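Long-range contacts in putative cytochrome P450 154A1 (PDB 1ODO), which belongs to the cytochrome P450 family of haem proteins and holds protoporphyrin IX with iron together with 4-phenyl-1H-imidazole: residues S56-A62 with R295-I301; L24-A30 with S42-P46. All blocks are in the same frame, centred on the assembly; numbering follows the deposited sequence.

How the contacts relate
Both contacts join antiparallel strands of the same mixed sheet of the P450 fold, and both are partly buried, far from the centre of the chain. Contact 1 pairs 58-59, an outermost strand, with 292-297; contact 2 pairs the start of strand 30-35 with the end of 38-43, and strand 314-317 lies between the two pairs. Their centres are about 18 Å apart and they do not touch. Contact 1 is the larger: three backbone bonds, a buried tyrosine, and an arginine bonded to a haem propionate, with a lysine chain lying over its guanidinium. Contact 2 has one direct backbone bond, a water bridge and small side chains, and brings in the helix 17-25 instead of a ligand.

Contact 1 (S56-A62 with R295-I301); sequences SDVSKDA and RYAVTDI. With HEM (protoporphyrin IX containing Fe), chain B.
Tyr296 sets its ring obliquely against the backbone from Ser59 to Ala62: CE1 lies 3.5 Å from Ala62 N, Ala62 CB meets CZ and OH, and Lys60 O stands at the ring edge in plane. A water bridges Lys60 O and Tyr296 OH, tying the phenol to that backbone. Tyr296 and Ser59 form a hydrogen-bonded antiparallel pair, Ser59 N to Tyr296 O 2.9 Å and Tyr296 N to Ser59 O 2.7 Å. This edge pair of the P450 sheet places Arg295 and Lys60 in the haem pocket. Extended from CG to NE, the Arg295 chain carries its guanidinium to the haem propionate, NH1 to O1D 2.8 Å and NH2 to O2D 2.9 Å. Lys60 CD lies over one guanidinium face, toward its rim, 3.6 Å from Arg295 NH2, while Lys60 NZ bonds to Phe88 O; the propionate, bonded to Arg295 and near Lys60 NZ, probably offsets both positive charges. At the far end Asp57 O takes Val298 N at 2.7 Å, the donor 39° out of the carbonyl plane, and the Asp57 carboxylate rests on Thr299 CG2. Strand 314-317 pairs with the other edge of 292-297, Leu52 of helix 46-52 packs on Val58 and Ile301, and His65 of helix 62-65 touches Ser59 and Val298.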
ATOM      1  N   SER A  56      20.356   0.085  12.599  1.00 14.86           N
ATOM      2  CA  SER A  56      20.217  -1.123  13.390  1.00 17.86           C
ATOM      3  C   SER A  56      19.464  -0.786  14.676  1.00 16.77           C
ATOM      4  O   SER A  56      18.959  -1.675  15.361  1.00 18.89           O
ATOM      5  CB  SER A  56      21.600  -1.677  13.741  1.00 19.41           C
ATOM      6  OG  SER A  56      21.487  -2.848  14.528  1.00 24.13           O
ATOM      7  N   ASP A  57      19.387   0.503  14.995  1.00 15.25           N
ATOM      8  CA  ASP A  57      18.699   0.953  16.204  1.00 15.56           C
ATOM      9  C   ASP A  57      17.195   1.174  16.081  1.00 14.33           C
ATOM     10  O   ASP A  57      16.561   1.662  17.011  1.00 13.22           O
ATOM     11  CB  ASP A  57      19.355   2.228  16.732  1.00 17.78           C
ATOM     12  CG  ASP A  57      20.824   2.035  17.045  1.00 21.02           C
ATOM     13  OD1 ASP A  57      21.169   0.991  17.635  1.00 24.00           O
ATOM     14  OD2 ASP A  57      21.626   2.928  16.705  1.00 25.45           O
ATOM     15  N   VAL A  58      16.630   0.817  14.933  1.00 14.27           N
ATOM     16  CA  VAL A  58      15.199   0.974  14.698  1.00 12.72           C
ATOM     17  C   VAL A  58      14.671  -0.403  14.312  1.00 13.23           C
ATOM     18  O   VAL A  58      15.308  -1.124  13.540  1.00 12.85           O
ATOM     19  CB  VAL A  58      14.935   1.994  13.578  1.00 13.13           C
ATOM     20  CG1 VAL A  58      13.455   2.043  13.251  1.00 13.34           C
ATOM     21  CG2 VAL A  58      15.423   3.374  14.027  1.00 13.05           C
ATOM     22  N   SER A  59      13.507  -0.763  14.845  1.00 13.58           N
ATOM     23  CA  SER A  59      12.912  -2.068  14.561  1.00 12.52           C
ATOM     24  C   SER A  59      11.402  -2.090  14.348  1.00 13.39           C
ATOM     25  O   SER A  59      10.683  -1.198  14.799  1.00 12.92           O
ATOM     26  CB  SER A  59      13.253  -3.011  15.719  1.00 13.41           C
ATOM     27  OG  SER A  59      12.461  -4.187  15.707  1.00 12.67           O
ATOM     28  N   LYS A  60      10.936  -3.134  13.662  1.00 13.67           N
ATOM     29  CA  LYS A  60       9.516  -3.320  13.383  1.00 13.36           C
ATOM     30  C   LYS A  60       9.007  -4.468  14.257  1.00 14.48           C
ATOM     31  O   LYS A  60       7.834  -4.835  14.188  1.00 13.28           O
ATOM     32  CB  LYS A  60       9.278  -3.686  11.912  1.00 14.04           C
ATOM     33  CG  LYS A  60       9.650  -2.606  10.903  1.00 12.60           C
ATOM     34  CD  LYS A  60       8.857  -2.779   9.609  1.00 12.66           C
ATOM     35  CE  LYS A  60       7.380  -2.445   9.833  1.00 12.37           C
ATOM     36  NZ  LYS A  60       6.494  -2.945   8.748  1.00 13.95           N
ATOM     37  N   ASP A  61       9.899  -5.043  15.065  1.00 13.53           N
ATOM     38  CA  ASP A  61       9.540  -6.157  15.947  1.00 13.97           C
ATOM     39  C   ASP A  61       9.045  -5.638  17.295  1.00 13.77           C
ATOM     40  O   ASP A  61       9.839  -5.415  18.213  1.00 12.13           O
ATOM     41  CB  ASP A  61      10.758  -7.068  16.154  1.00 14.79           C
ATOM     42  CG  ASP A  61      10.410  -8.367  16.869  1.00 16.99           C
ATOM     43  OD1 ASP A  61       9.379  -8.418  17.573  1.00 16.10           O
ATOM     44  OD2 ASP A  61      11.182  -9.339  16.738  1.00 18.76           O
ATOM     45  N   ALA A  62       7.731  -5.452  17.403  1.00 13.37           N
ATOM     46  CA  ALA A  62       7.106  -4.954  18.627  1.00 15.07           C
ATOM     47  C   ALA A  62       7.309  -5.890  19.812  1.00 16.12           C
ATOM     48  O   ALA A  62       7.589  -5.455  20.926  1.00 14.39           O
ATOM     49  CB  ALA A  62       5.612  -4.736  18.394  1.00 13.93           C
ATOM     50  N   ARG A 295       7.224   1.412  13.971  1.00 11.08           N
ATOM     51  CA  ARG A 295       8.605   1.045  14.263  1.00 10.84           C
ATOM     52  C   ARG A 295       8.927   1.481  15.684  1.00 11.51           C
ATOM     53  O   ARG A 295       8.203   2.289  16.260  1.00 12.57           O
ATOM     54  CB  ARG A 295       9.562   1.698  13.264  1.00 10.20           C
ATOM     55  CG  ARG A 295       9.644   0.946  11.938  1.00  8.74           C
ATOM     56  CD  ARG A 295      10.598   1.636  10.971  1.00 11.93           C
ATOM     57  NE  ARG A 295      10.934   0.797   9.822  1.00 11.81           N
ATOM     58  CZ  ARG A 295      10.138   0.578   8.778  1.00 12.11           C
ATOM     59  NH1 ARG A 295       8.934   1.135   8.712  1.00  8.89           N
ATOM     60  NH2 ARG A 295      10.557  -0.197   7.788  1.00 12.17           N
ATOM     61  N   TYR A 296      10.005   0.949  16.247  1.00 11.23           N
ATOM     62  CA  TYR A 296      10.392   1.295  17.611  1.00 11.11           C
ATOM     63  C   TYR A 296      11.889   1.523  17.745  1.00 10.26           C
ATOM     64  O   TYR A 296      12.687   0.922  17.032  1.00 11.76           O
ATOM     65  CB  TYR A 296       9.951   0.179  18.565  1.00 10.93           C
ATOM     66  CG  TYR A 296       8.655  -0.450  18.121  1.00  9.03           C
ATOM     67  CD1 TYR A 296       8.651  -1.578  17.300  1.00 11.05           C
ATOM     68  CD2 TYR A 296       7.436   0.169  18.399  1.00 10.43           C
ATOM     69  CE1 TYR A 296       7.462  -2.068  16.754  1.00 11.35           C
ATOM     70  CE2 TYR A 296       6.247  -0.307  17.859  1.00 10.90           C
ATOM     71  CZ  TYR A 296       6.265  -1.419  17.036  1.00 11.77           C
ATOM     72  OH  TYR A 296       5.091  -1.851  16.461  1.00 11.71           O
ATOM     73  N   ALA A 297      12.263   2.402  18.666  1.00 11.62           N
ATOM     74  CA  ALA A 297      13.667   2.700  18.892  1.00 10.98           C
ATOM     75  C   ALA A 297      14.264   1.613  19.779  1.00 12.14           C
ATOM     76  O   ALA A 297      13.787   1.374  20.890  1.00 12.95           O
ATOM     77  CB  ALA A 297      13.812   4.064  19.557  1.00 12.93           C
ATOM     78  N   VAL A 298      15.299   0.947  19.280  1.00 12.35           N
ATOM     79  CA  VAL A 298      15.957  -0.113  20.036  1.00 13.27           C
ATOM     80  C   VAL A 298      16.803   0.521  21.136  1.00 14.99           C
ATOM     81  O   VAL A 298      17.061  -0.090  22.176  1.00 15.23           O
ATOM     82  CB  VAL A 298      16.853  -0.962  19.115  1.00 14.55           C
ATOM     83  CG1 VAL A 298      17.526  -2.071  19.914  1.00 13.76           C
ATOM     84  CG2 VAL A 298      16.013  -1.546  17.982  1.00 12.91           C
ATOM     85  N   THR A 299      17.221   1.759  20.894  1.00 14.54           N
ATOM     86  CA  THR A 299      18.035   2.511  21.844  1.00 16.53           C
ATOM     87  C   THR A 299      17.679   3.986  21.651  1.00 16.10           C
ATOM     88  O   THR A 299      16.992   4.332  20.692  1.00 15.06           O
ATOM     89  CB  THR A 299      19.542   2.310  21.571  1.00 18.63           C
ATOM     90  OG1 THR A 299      20.304   2.900  22.631  1.00 21.59           O
ATOM     91  CG2 THR A 299      19.934   2.957  20.249  1.00 16.28           C
ATOM     92  N   ASP A 300      18.125   4.849  22.556  1.00 15.31           N
ATOM     93  CA  ASP A 300      17.824   6.272  22.426  1.00 15.77           C
ATOM     94  C   ASP A 300      18.368   6.769  21.089  1.00 15.97           C
ATOM     95  O   ASP A 300      19.467   6.386  20.682  1.00 15.95           O
ATOM     96  CB  ASP A 300      18.484   7.080  23.547  1.00 16.84           C
ATOM     97  CG  ASP A 300      17.754   6.962  24.877  1.00 18.93           C
ATOM     98  OD1 ASP A 300      16.703   6.288  24.954  1.00 17.61           O
ATOM     99  OD2 ASP A 300      18.243   7.563  25.856  1.00 19.03           O
ATOM    100  N   ILE A 301      17.600   7.622  20.419  1.00 14.94           N
ATOM    101  CA  ILE A 301      18.004   8.180  19.134  1.00 15.33           C
ATOM    102  C   ILE A 301      17.868   9.702  19.170  1.00 16.39           C
ATOM    103  O   ILE A 301      16.814  10.229  19.523  1.00 14.58           O
ATOM    104  CB  ILE A 301      17.128   7.634  17.983  1.00 15.71           C
ATOM    105  CG1 ILE A 301      17.281   6.114  17.891  1.00 16.11           C
ATOM    106  CG2 ILE A 301      17.523   8.304  16.665  1.00 17.33           C
ATOM    107  CD1 ILE A 301      16.346   5.458  16.892  1.00 17.83           C
TER
HETATM  108  CHA HEM B1407       5.735  -3.488   2.400  1.00 13.23           C
HETATM  109  CHB HEM B1407       3.985  -6.687  -0.745  1.00 10.62           C
HETATM  110  CHC HEM B1407       2.005  -3.103  -3.302  1.00 11.97           C
HETATM  111  CHD HEM B1407       3.738   0.074  -0.142  1.00 10.84           C
HETATM  112  C1A HEM B1407       5.459  -4.681   1.777  1.00 11.83           C
HETATM  113  C2A HEM B1407       5.880  -6.004   2.225  1.00 12.21           C
HETATM  114  C3A HEM B1407       5.389  -6.897   1.354  1.00 12.56           C
HETATM  115  C4A HEM B1407       4.653  -6.165   0.332  1.00 11.45           C
HETATM  116  CMA HEM B1407       5.542  -8.428   1.386  1.00 12.77           C
HETATM  117  CAA HEM B1407       6.732  -6.267   3.486  1.00 11.43           C
HETATM  118  CBA HEM B1407       8.231  -6.094   3.178  1.00 13.19           C
HETATM  119  CGA HEM B1407       9.175  -6.316   4.358  1.00 12.61           C
HETATM  120  O1A HEM B1407       8.742  -5.928   5.500  1.00 11.97           O
HETATM  121  O2A HEM B1407      10.270  -6.832   4.141  1.00 13.65           O
HETATM  122  C1B HEM B1407       3.290  -6.004  -1.707  1.00 10.88           C
HETATM  123  C2B HEM B1407       2.597  -6.631  -2.818  1.00 12.30           C
HETATM  124  C3B HEM B1407       2.035  -5.624  -3.546  1.00 12.00           C
HETATM  125  C4B HEM B1407       2.373  -4.378  -2.896  1.00 10.76           C
HETATM  126  CMB HEM B1407       2.539  -8.152  -3.073  1.00 12.41           C
HETATM  127  CAB HEM B1407       1.183  -5.714  -4.827  1.00 11.92           C
HETATM  128  CBB HEM B1407       1.935  -6.256  -6.054  1.00 17.57           C
HETATM  129  C1C HEM B1407       2.318  -1.914  -2.658  1.00 10.22           C
HETATM  130  C2C HEM B1407       1.890  -0.586  -3.126  1.00 10.85           C
HETATM  131  C3C HEM B1407       2.373   0.309  -2.235  1.00  9.99           C
HETATM  132  C4C HEM B1407       3.095  -0.447  -1.233  1.00 10.72           C
HETATM  133  CMC HEM B1407       1.036  -0.362  -4.412  1.00  8.45           C
HETATM  134  CAC HEM B1407       2.245   1.854  -2.175  1.00 10.21           C
HETATM  135  CBC HEM B1407       2.516   2.626  -3.472  1.00  9.07           C
HETATM  136  C1D HEM B1407       4.427  -0.599   0.829  1.00 12.34           C
HETATM  137  C2D HEM B1407       5.075   0.002   1.972  1.00 12.80           C
HETATM  138  C3D HEM B1407       5.630  -0.999   2.695  1.00 12.54           C
HETATM  139  C4D HEM B1407       5.341  -2.229   1.994  1.00 13.26           C
HETATM  140  CMD HEM B1407       5.085   1.513   2.276  1.00 12.79           C
HETATM  141  CAD HEM B1407       6.390  -0.841   4.022  1.00 16.04           C
HETATM  142  CBD HEM B1407       7.774  -0.185   3.984  1.00 17.12           C
HETATM  143  CGD HEM B1407       8.256  -0.099   5.417  1.00 16.08           C
HETATM  144  O1D HEM B1407       8.314   1.011   5.959  1.00 14.98           O
HETATM  145  O2D HEM B1407       8.524  -1.186   5.980  1.00 17.29           O
HETATM  146  NA  HEM B1407       4.724  -4.812   0.623  1.00 11.11           N
HETATM  147  NB  HEM B1407       3.132  -4.624  -1.771  1.00 10.62           N
HETATM  148  NC  HEM B1407       3.056  -1.799  -1.506  1.00 10.01           N
HETATM  149  ND  HEM B1407       4.591  -1.981   0.852  1.00 11.20           N
HETATM  150 FE   HEM B1407       3.893  -3.291  -0.447  1.00 11.03          FE
HETATM  151  O   HOH W   1       5.567  -3.422  14.320  1.00 14.67           O

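Contact 2 (L24-A30 with S42-P46); sequences LREGGPA and SVSDP
Pro29 packs its ring carbon CB against the side chain of Asp45, 3.6 Å from Asp45 CB and as close to OD2. The other carboxylate oxygen, OD1, caps Val47 N at the start of helix 46-52. The carbonyl of Pro29 takes the one direct hydrogen bond between the segments, from Ser44 N at 3.1 Å, the donor tilted 21° from the carbonyl plane. Next to it Ala30 and Val43 form a non-hydrogen-bonded antiparallel pair, where Ala30 CA makes a CA-H...O contact of 3.2 Å to Ser42 O and the Ala30 methyl lies loosely against Val43 CG2. A type I turn from Arg25 to Gly28 brings the chain from helix 17-25 toward strand 30-35; Gly28, at phi 92°, has backbone angles that call for glycine. Ser44 holds OG between its backbone N and carbonyl carbon (chi1 54°), which sets it 3.7 Å from Arg25 CG and lets one water link Ser44 OG to Gly28 O. Leu24 CD2 lies 3.7 Å from Ser42 OG. The polar link between helix end and sheet thus runs through main-chain atoms and that one water, while Asp45 OD1 and Ser42 OG are engaged outside the two segments, with Val47 and Ser318.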
ATOM      1  N   LEU A  24       1.672  18.384   9.773  1.00 12.03           N
ATOM      2  CA  LEU A  24       2.744  17.547  10.284  1.00 12.70           C
ATOM      3  C   LEU A  24       4.110  18.170  10.020  1.00 12.96           C
ATOM      4  O   LEU A  24       4.948  18.241  10.916  1.00 12.64           O
ATOM      5  CB  LEU A  24       2.684  16.155   9.649  1.00 11.72           C
ATOM      6  CG  LEU A  24       1.615  15.195  10.176  1.00 16.28           C
ATOM      7  CD1 LEU A  24       1.514  13.972   9.260  1.00 13.19           C
ATOM      8  CD2 LEU A  24       1.977  14.774  11.603  1.00 15.69           C
ATOM      9  N   ARG A  25       4.341  18.626   8.792  1.00 12.04           N
ATOM     10  CA  ARG A  25       5.627  19.228   8.471  1.00 12.38           C
ATOM     11  C   ARG A  25       5.875  20.536   9.233  1.00 13.11           C
ATOM     12  O   ARG A  25       7.008  21.007   9.328  1.00 11.23           O
ATOM     13  CB  ARG A  25       5.758  19.439   6.956  1.00 12.55           C
ATOM     14  CG  ARG A  25       5.963  18.128   6.168  1.00 12.03           C
ATOM     15  CD  ARG A  25       6.739  18.387   4.881  1.00 12.44           C
ATOM     16  NE  ARG A  25       6.112  19.461   4.119  1.00 13.44           N
ATOM     17  CZ  ARG A  25       5.121  19.292   3.251  1.00 15.16           C
ATOM     18  NH1 ARG A  25       4.643  18.076   3.003  1.00 13.39           N
ATOM     19  NH2 ARG A  25       4.572  20.351   2.667  1.00 15.10           N
ATOM     20  N   GLU A  26       4.810  21.106   9.784  1.00 13.71           N
ATOM     21  CA  GLU A  26       4.901  22.349  10.546  1.00 14.21           C
ATOM     22  C   GLU A  26       5.709  22.095  11.828  1.00 14.05           C
ATOM     23  O   GLU A  26       6.284  23.015  12.411  1.00 12.48           O
ATOM     24  CB  GLU A  26       3.484  22.810  10.901  1.00 17.59           C
ATOM     25  CG  GLU A  26       3.369  24.114  11.635  1.00 22.55           C
ATOM     26  CD  GLU A  26       1.919  24.457  11.946  1.00 23.59           C
ATOM     27  OE1 GLU A  26       1.065  24.275  11.054  1.00 21.09           O
ATOM     28  OE2 GLU A  26       1.638  24.911  13.076  1.00 26.76           O
ATOM     29  N   GLY A  27       5.756  20.834  12.255  1.00 12.22           N
ATOM     30  CA  GLY A  27       6.492  20.492  13.462  1.00 12.15           C
ATOM     31  C   GLY A  27       7.967  20.191  13.262  1.00 12.14           C
ATOM     32  O   GLY A  27       8.656  19.779  14.193  1.00 13.43           O
ATOM     33  N   GLY A  28       8.461  20.408  12.050  1.00 11.52           N
ATOM     34  CA  GLY A  28       9.861  20.139  11.782  1.00 10.90           C
ATOM     35  C   GLY A  28      10.022  18.718  11.271  1.00 11.94           C
ATOM     36  O   GLY A  28       9.053  18.109  10.803  1.00 11.23           O
ATOM     37  N   PRO A  29      11.229  18.150  11.368  1.00 12.86           N
ATOM     38  CA  PRO A  29      11.483  16.785  10.895  1.00 13.17           C
ATOM     39  C   PRO A  29      10.620  15.700  11.531  1.00 13.42           C
ATOM     40  O   PRO A  29      10.283  14.713  10.876  1.00 12.97           O
ATOM     41  CB  PRO A  29      12.978  16.597  11.169  1.00 14.67           C
ATOM     42  CG  PRO A  29      13.253  17.547  12.305  1.00 16.09           C
ATOM     43  CD  PRO A  29      12.453  18.756  11.919  1.00 13.69           C
ATOM     44  N   ALA A  30      10.249  15.884  12.796  1.00 13.61           N
ATOM     45  CA  ALA A  30       9.424  14.898  13.489  1.00 13.88           C
ATOM     46  C   ALA A  30       8.450  15.554  14.459  1.00 15.54           C
ATOM     47  O   ALA A  30       8.722  16.627  15.000  1.00 15.34           O
ATOM     48  CB  ALA A  30      10.321  13.908  14.240  1.00 15.35           C
ATOM     49  N   SER A  42       5.945  10.878  14.447  1.00 11.87           N
ATOM     50  CA  SER A  42       5.660  10.864  13.019  1.00 10.80           C
ATOM     51  C   SER A  42       6.892  11.534  12.432  1.00 10.71           C
ATOM     52  O   SER A  42       7.274  12.614  12.874  1.00 11.72           O
ATOM     53  CB  SER A  42       4.436  11.711  12.679  1.00 10.90           C
ATOM     54  OG  SER A  42       4.512  12.155  11.328  1.00 12.79           O
ATOM     55  N   VAL A  43       7.529  10.893  11.461  1.00  9.36           N
ATOM     56  CA  VAL A  43       8.716  11.468  10.844  1.00  8.94           C
ATOM     57  C   VAL A  43       8.418  11.734   9.373  1.00 10.97           C
ATOM     58  O   VAL A  43       8.014  10.824   8.649  1.00  9.83           O
ATOM     59  CB  VAL A  43       9.924  10.506  10.951  1.00 10.60           C
ATOM     60  CG1 VAL A  43      11.132  11.103  10.244  1.00 10.59           C
ATOM     61  CG2 VAL A  43      10.246  10.233  12.415  1.00 12.20           C
ATOM     62  N   SER A  44       8.600  12.976   8.930  1.00 11.24           N
ATOM     63  CA  SER A  44       8.335  13.307   7.533  1.00 10.64           C
ATOM     64  C   SER A  44       9.516  13.944   6.798  1.00 12.34           C
ATOM     65  O   SER A  44       9.374  14.392   5.662  1.00 13.91           O
ATOM     66  CB  SER A  44       7.077  14.186   7.414  1.00 11.25           C
ATOM     67  OG  SER A  44       7.152  15.336   8.238  1.00 12.02           O
ATOM     68  N   ASP A  45      10.674  13.995   7.455  1.00 11.18           N
ATOM     69  CA  ASP A  45      11.887  14.560   6.857  1.00 11.88           C
ATOM     70  C   ASP A  45      12.477  13.311   6.188  1.00 11.59           C
ATOM     71  O   ASP A  45      12.907  12.385   6.877  1.00 10.25           O
ATOM     72  CB  ASP A  45      12.826  15.072   7.956  1.00 13.02           C
ATOM     73  CG  ASP A  45      14.197  15.474   7.430  1.00 16.98           C
ATOM     74  OD1 ASP A  45      14.519  15.162   6.268  1.00 16.57           O
ATOM     75  OD2 ASP A  45      14.966  16.098   8.195  1.00 19.41           O
ATOM     76  N   PRO A  46      12.480  13.257   4.845  1.00 11.73           N
ATOM     77  CA  PRO A  46      13.015  12.089   4.134  1.00 12.63           C
ATOM     78  C   PRO A  46      14.459  11.711   4.448  1.00 13.14           C
ATOM     79  O   PRO A  46      14.809  10.532   4.424  1.00 13.18           O
ATOM     80  CB  PRO A  46      12.805  12.452   2.660  1.00 12.46           C
ATOM     81  CG  PRO A  46      12.897  13.936   2.663  1.00 14.23           C
ATOM     82  CD  PRO A  46      12.095  14.311   3.891  1.00 13.16           C
TER
HETATM   83  O   HOH W   2       8.998  17.279   8.053  1.00 11.70           O